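Local coordinates for protein threonine synthase (Brucella melitensis bv. 1, PDB 4F4F) that probably catalyses the pyridoxal-phosphate-dependent conversion of O-phospho-L-homoserine and water to L-threonine and phosphate, the last step of threonine biosynthesis, at residues A[285-290]-A[367-372]; A[390-395]-A[412-417]. All blocks are in the same frame, centred on the assembly; numbering follows the deposited sequence.

Interaction 1. Residues A[285-290]-A[367-372]; sequences TNDNDI and RSTVDE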
loop_
_atom_site.group_PDB
_atom_site.type_symbol
_atom_site.label_atom_id
_atom_site.label_comp_id
_atom_site.label_asym_id
_atom_site.label_seq_id
_atom_site.Cartn_x
_atom_site.Cartn_y
_atom_site.Cartn_z
ATOM N N THR A 285 0.787 -13.810 -5.828
ATOM C CA THR A 285 0.224 -13.099 -6.954
ATOM C C THR A 285 -1.058 -13.815 -7.391
ATOM O O THR A 285 -1.273 -14.994 -7.080
ATOM C CB THR A 285 1.194 -13.054 -8.172
ATOM O OG1 THR A 285 1.098 -14.296 -8.921
ATOM C CG2 THR A 285 2.644 -12.779 -7.704
ATOM N N ASN A 286 -1.890 -13.083 -8.114
ATOM C CA ASN A 286 -2.969 -13.672 -8.879
ATOM C C ASN A 286 -2.473 -14.081 -10.277
ATOM O O ASN A 286 -1.254 -14.164 -10.494
ATOM C CB ASN A 286 -4.255 -12.797 -8.835
ATOM C CG ASN A 286 -4.167 -11.480 -9.611
ATOM O OD1 ASN A 286 -3.459 -11.348 -10.613
ATOM N ND2 ASN A 286 -4.958 -10.500 -9.163
ATOM N N ASP A 287 -3.392 -14.384 -11.206
ATOM C CA ASP A 287 -3.028 -14.741 -12.593
ATOM C C ASP A 287 -2.117 -13.714 -13.287
ATOM O O ASP A 287 -1.420 -14.038 -14.232
ATOM C CB ASP A 287 -4.306 -14.942 -13.440
ATOM C CG ASP A 287 -5.271 -15.930 -12.801
ATOM O OD1 ASP A 287 -5.094 -17.136 -12.996
ATOM O OD2 ASP A 287 -6.150 -15.495 -12.036
ATOM N N ASN A 288 -2.132 -12.476 -12.816
ATOM C CA ASN A 288 -1.168 -11.474 -13.274
ATOM C C ASN A 288 0.119 -11.680 -12.483
ATOM O O ASN A 288 0.332 -11.103 -11.417
ATOM C CB ASN A 288 -1.745 -10.084 -13.069
ATOM C CG ASN A 288 -3.013 -9.888 -13.858
ATOM O OD1 ASN A 288 -2.960 -9.629 -15.049
ATOM N ND2 ASN A 288 -4.162 -10.029 -13.205
ATOM N N ASP A 289 0.967 -12.537 -13.021
ATOM C CA ASP A 289 2.004 -13.175 -12.241
ATOM C C ASP A 289 3.411 -12.761 -12.680
ATOM O O ASP A 289 4.367 -13.526 -12.486
ATOM C CB ASP A 289 1.808 -14.692 -12.335
ATOM C CG ASP A 289 2.057 -15.252 -13.728
ATOM O OD1 ASP A 289 2.084 -14.525 -14.759
ATOM O OD2 ASP A 289 2.223 -16.482 -13.776
ATOM N N ILE A 290 3.543 -11.540 -13.202
ATOM C CA ILE A 290 4.851 -11.012 -13.606
ATOM C C ILE A 290 5.913 -11.260 -12.547
ATOM O O ILE A 290 7.005 -11.715 -12.863
ATOM C CB ILE A 290 4.799 -9.507 -14.013
ATOM C CG1 ILE A 290 6.101 -9.128 -14.743
ATOM C CG2 ILE A 290 4.502 -8.566 -12.830
ATOM C CD1 ILE A 290 6.010 -7.765 -15.378
ATOM N N ARG A 367 1.636 -18.180 -7.182
ATOM C CA ARG A 367 0.460 -17.692 -7.830
ATOM C C ARG A 367 -0.750 -18.482 -7.369
ATOM O O ARG A 367 -0.630 -19.649 -7.001
ATOM C CB ARG A 367 0.660 -17.898 -9.320
ATOM C CG ARG A 367 -0.351 -17.247 -10.208
ATOM C CD ARG A 367 -0.186 -17.739 -11.643
ATOM N NE ARG A 367 -0.470 -19.171 -11.764
ATOM C CZ ARG A 367 -0.400 -19.874 -12.897
ATOM N NH1 ARG A 367 -0.083 -19.279 -14.042
ATOM N NH2 ARG A 367 -0.678 -21.171 -12.881
ATOM N N SER A 368 -1.920 -17.850 -7.422
ATOM C CA SER A 368 -3.204 -18.549 -7.170
ATOM C C SER A 368 -4.215 -18.103 -8.234
ATOM O O SER A 368 -4.468 -16.902 -8.384
ATOM C CB SER A 368 -3.742 -18.223 -5.778
ATOM O OG SER A 368 -4.960 -18.910 -5.491
ATOM N N THR A 369 -4.742 -19.059 -8.984
ATOM C CA THR A 369 -5.782 -18.773 -9.979
ATOM C C THR A 369 -7.107 -18.475 -9.275
ATOM O O THR A 369 -7.262 -18.708 -8.067
ATOM C CB THR A 369 -6.013 -19.988 -10.887
ATOM O OG1 THR A 369 -6.471 -21.080 -10.087
ATOM C CG2 THR A 369 -4.717 -20.379 -11.645
ATOM N N VAL A 370 -8.081 -18.010 -10.048
ATOM C CA VAL A 370 -9.403 -17.721 -9.508
ATOM C C VAL A 370 -9.992 -18.950 -8.820
ATOM O O VAL A 370 -10.489 -18.839 -7.723
ATOM C CB VAL A 370 -10.349 -17.174 -10.609
ATOM C CG1 VAL A 370 -11.814 -17.299 -10.184
ATOM C CG2 VAL A 370 -9.966 -15.730 -10.953
ATOM N N ASP A 371 -9.904 -20.123 -9.441
ATOM C CA ASP A 371 -10.462 -21.348 -8.856
ATOM C C ASP A 371 -9.713 -21.785 -7.579
ATOM O O ASP A 371 -10.326 -22.237 -6.614
ATOM C CB ASP A 371 -10.455 -22.495 -9.883
ATOM C CG ASP A 371 -11.515 -22.317 -10.971
ATOM O OD1 ASP A 371 -12.353 -21.395 -10.852
ATOM O OD2 ASP A 371 -11.533 -23.107 -11.925
ATOM N N GLU A 372 -8.394 -21.658 -7.602
ATOM C CA GLU A 372 -7.562 -22.001 -6.444
ATOM C C GLU A 372 -7.872 -21.074 -5.291
ATOM O O GLU A 372 -7.975 -21.503 -4.157
ATOM C CB GLU A 372 -6.083 -21.905 -6.795
ATOM C CG GLU A 372 -5.610 -23.050 -7.669
ATOM C CD GLU A 372 -4.280 -22.801 -8.345
ATOM O OE1 GLU A 372 -3.721 -21.703 -8.257
ATOM O OE2 GLU A 372 -3.798 -23.719 -9.038
HETATM O O HOH W 1 -7.988 -17.917 -12.844
HETATM O O HOH W 2 -6.566 -15.267 -9.210
HETATM O O HOH W 3 -0.871 -16.705 -14.810
#

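Interaction 2. Residues A[390-395]-A[412-417]; sequences PHSAIG and LATAHP. With PLP (pyridoxal-5'-phosphate), chain C.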
loop_
_atom_site.group_PDB
_atom_site.type_symbol
_atom_site.label_atom_id
_atom_site.label_comp_id
_atom_site.label_asym_id
_atom_site.label_seq_id
_atom_site.Cartn_x
_atom_site.Cartn_y
_atom_site.Cartn_z
ATOM N N PRO A 390 -10.750 -12.594 -1.200
ATOM C CA PRO A 390 -9.927 -13.268 -2.229
ATOM C C PRO A 390 -8.433 -12.907 -2.224
ATOM O O PRO A 390 -7.608 -13.792 -2.360
ATOM C CB PRO A 390 -10.581 -12.856 -3.548
ATOM C CG PRO A 390 -11.598 -11.823 -3.224
ATOM C CD PRO A 390 -11.887 -11.855 -1.774
ATOM N N HIS A 391 -8.094 -11.636 -2.023
ATOM C CA HIS A 391 -6.698 -11.235 -1.964
ATOM C C HIS A 391 -6.001 -11.988 -0.826
ATOM O O HIS A 391 -4.914 -12.555 -0.998
ATOM C CB HIS A 391 -6.550 -9.721 -1.751
ATOM C CG HIS A 391 -7.293 -8.858 -2.745
ATOM N ND1 HIS A 391 -8.612 -8.571 -2.633
ATOM C CD2 HIS A 391 -6.845 -8.187 -3.875
ATOM C CE1 HIS A 391 -8.975 -7.759 -3.633
ATOM N NE2 HIS A 391 -7.893 -7.535 -4.404
ATOM N N SER A 392 -6.627 -12.001 0.341
ATOM C CA SER A 392 -6.061 -12.673 1.504
ATOM C C SER A 392 -5.976 -14.182 1.324
ATOM O O SER A 392 -5.004 -14.810 1.737
ATOM C CB SER A 392 -6.894 -12.362 2.738
ATOM O OG SER A 392 -7.053 -10.955 2.903
ATOM N N ALA A 393 -6.966 -14.753 0.650
ATOM C CA ALA A 393 -6.938 -16.171 0.357
ATOM C C ALA A 393 -5.785 -16.531 -0.574
ATOM O O ALA A 393 -5.208 -17.608 -0.446
ATOM C CB ALA A 393 -8.276 -16.632 -0.211
ATOM N N ILE A 394 -5.467 -15.654 -1.534
ATOM C CA ILE A 394 -4.261 -15.822 -2.344
ATOM C C ILE A 394 -3.046 -15.974 -1.459
ATOM O O ILE A 394 -2.271 -16.912 -1.617
ATOM C CB ILE A 394 -4.094 -14.696 -3.398
ATOM C CG1 ILE A 394 -5.216 -14.864 -4.441
ATOM C CG2 ILE A 394 -2.712 -14.768 -4.076
ATOM C CD1 ILE A 394 -5.331 -13.795 -5.530
ATOM N N GLY A 395 -2.876 -15.061 -0.518
ATOM C CA GLY A 395 -1.834 -15.198 0.479
ATOM C C GLY A 395 -1.769 -16.542 1.179
ATOM O O GLY A 395 -0.680 -17.115 1.328
ATOM N N LEU A 412 -0.536 -11.969 5.431
ATOM C CA LEU A 412 -1.209 -10.669 5.471
ATOM C C LEU A 412 -2.591 -10.768 4.833
ATOM O O LEU A 412 -2.730 -11.129 3.639
ATOM C CB LEU A 412 -0.374 -9.597 4.761
ATOM C CG LEU A 412 0.754 -8.885 5.503
ATOM C CD1 LEU A 412 1.624 -9.843 6.297
ATOM C CD2 LEU A 412 1.549 -7.900 4.616
ATOM N N ALA A 413 -3.607 -10.474 5.640
ATOM C CA ALA A 413 -4.965 -10.328 5.162
ATOM C C ALA A 413 -5.231 -8.848 4.842
ATOM O O ALA A 413 -5.383 -8.023 5.720
ATOM C CB ALA A 413 -5.972 -10.894 6.172
ATOM N N THR A 414 -5.313 -8.535 3.549
ATOM C CA THR A 414 -5.252 -7.173 3.079
ATOM C C THR A 414 -6.610 -6.494 2.896
ATOM O O THR A 414 -6.643 -5.309 2.657
ATOM C CB THR A 414 -4.474 -7.114 1.741
ATOM O OG1 THR A 414 -5.019 -8.071 0.837
ATOM C CG2 THR A 414 -2.983 -7.481 1.934
ATOM N N ALA A 415 -7.704 -7.229 3.000
ATOM C CA ALA A 415 -9.067 -6.651 2.949
ATOM C C ALA A 415 -10.025 -7.521 3.705
ATOM O O ALA A 415 -9.828 -8.725 3.769
ATOM C CB ALA A 415 -9.568 -6.512 1.524
ATOM N N HIS A 416 -11.094 -6.898 4.208
ATOM C CA HIS A 416 -12.179 -7.596 4.872
ATOM C C HIS A 416 -12.987 -8.296 3.810
ATOM O O HIS A 416 -13.185 -7.723 2.728
ATOM C CB HIS A 416 -13.049 -6.569 5.599
ATOM C CG HIS A 416 -14.078 -7.159 6.539
ATOM N ND1 HIS A 416 -15.261 -7.643 6.117
ATOM C CD2 HIS A 416 -14.084 -7.255 7.937
ATOM C CE1 HIS A 416 -15.973 -8.059 7.184
ATOM N NE2 HIS A 416 -15.248 -7.829 8.296
ATOM N N PRO A 417 -13.488 -9.520 4.093
ATOM C CA PRO A 417 -14.350 -10.169 3.103
ATOM C C PRO A 417 -15.548 -9.348 2.587
ATOM O O PRO A 417 -15.927 -9.515 1.430
ATOM C CB PRO A 417 -14.833 -11.456 3.800
ATOM C CG PRO A 417 -14.372 -11.382 5.206
ATOM C CD PRO A 417 -13.259 -10.382 5.274
HETATM N N1 PLP C . -4.500 -6.653 -1.459
HETATM C C2 PLP C . -5.405 -5.608 -1.343
HETATM C C2A PLP C . -6.777 -5.746 -0.718
HETATM C C3 PLP C . -5.018 -4.253 -1.832
HETATM O O3 PLP C . -5.913 -3.209 -1.709
HETATM C C4 PLP C . -3.652 -4.118 -2.458
HETATM C C4A PLP C . -3.132 -2.818 -2.980
HETATM C C5 PLP C . -2.760 -5.302 -2.521
HETATM C C6 PLP C . -3.252 -6.520 -1.993
HETATM C C5A PLP C . -1.343 -5.149 -3.112
HETATM O O4P PLP C . -0.454 -4.238 -2.340
HETATM P P PLP C . 1.023 -3.694 -2.819
HETATM O O1P PLP C . 1.795 -4.940 -3.227
HETATM O O2P PLP C . 0.704 -2.766 -3.974
HETATM O O3P PLP C . 1.657 -2.955 -1.660
#

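Interaction 1. Residues A[285-290]-A[367-372]
R367 lays its aliphatic stem across T285 and the loop that follows it. With CG anti to the backbone N (chi1 -170°), the chain runs out past the T285 hydroxyl, and R367 CG comes to 3.5 Å from T285 OG1. That hydroxyl is itself turned to the carbonyl of the following residue, donating in its plane to a lone pair of N286 O. The extended chain sets R367 CD beside the D289 side chain (3.5 Å from D289 OD2), and the bend at chi3 (65°) turns the guanidinium so that NH1 lies 3.6 Å from D289 OD2. This is a long salt bridge, with carboxylate and guanidinium planes only 19° apart; D289 OD1 pairs with R293 in the following helix. A water held between R367 NH1 and D287 O adds a second tie to the loop.

The backbones meet as the last pair of parallel neighbours in the mixed sheet, where strand 278-285 lies beside the outermost strand 363-367. S368 N donates to T285 O (2.9 Å), and R367 CA makes a CA-H...O contact with the same oxygen. Past this point both chains leave the sheet for a helix, 290-297 on one side and 370-384 on the other. The second helix opens with a capping box: T369 N reaches E372 OE1 from above the carboxylate plane, and E372 N returns a bond to T369 OG1.

D287 reaches across to this helix start, its OD1 lying 3.5 Å from both CA and CG2 of T369. Two waters join its carboxylate to the opposite segment: one donates to OD1 and accepts from V370 N, the other donates to OD2 and S368 O. D287 N is buried without a partner. In the Asx turn of N286, OD1 accepts from both N288 N (2.8 Å) and N288 ND2.

Interaction 2. Residues A[390-395]-A[412-417]
S392 points its hydroxyl across to the end of the strand, its OG anti to the carbonyl carbon (chi1 -53°) and 3.1 Å from A413 CA. The same oxygen accepts a weak, bent bond from T414 N (3.0 Å, 126° at the hydrogen); D389, just before the helix, is its other partner. A413 CB packs alongside, 3.4 Å from S392 OG.

One residue earlier, H391 brings CB to 3.4 Å from T414 OG1, and both side chains turn to the cofactor. T414 OG1 donates to the pyridine nitrogen N1 of PLP (2.7 Å), a bond that would suit an unprotonated ring nitrogen, as in related fold-type II enzymes. The imidazole of H391 presents one face to the PLP methyl: C2A lies 3.7 Å above its plane, offset toward the rim. Its rotation is fixed by D389 at ND1 and S312 N at NE2. A415 CB meets C2A as well, at 3.7 Å.

L412 O is buried here without a partner. Helix 390-402 packs with P390, A393 and I394 on helix 370-384, while strand 409-413 runs between strands 103-107 and 253-258 of the mixed sheet.

How the interactions relate
The two contacts follow one another along the chain, helix 370-384 of interaction 1 leading into helix 390-402 of interaction 2, and their centres are about 13 Å apart. I394 joins them directly: its CG2 lies 3.3 Å from T285 O, its CD1 3.6 Å from N286 CB, and its CG1 packs on S368 CB. Interaction 2 forms part of the PLP pocket, meeting the ring nitrogen and methyl, whereas interaction 1 lies farther from the cofactor, the N286 side chain about 8 Å from PLP. PLP is also gripped by backbone N atoms of G260, N261, F262 and D264; the side chain of T285 is about 7 Å from G260.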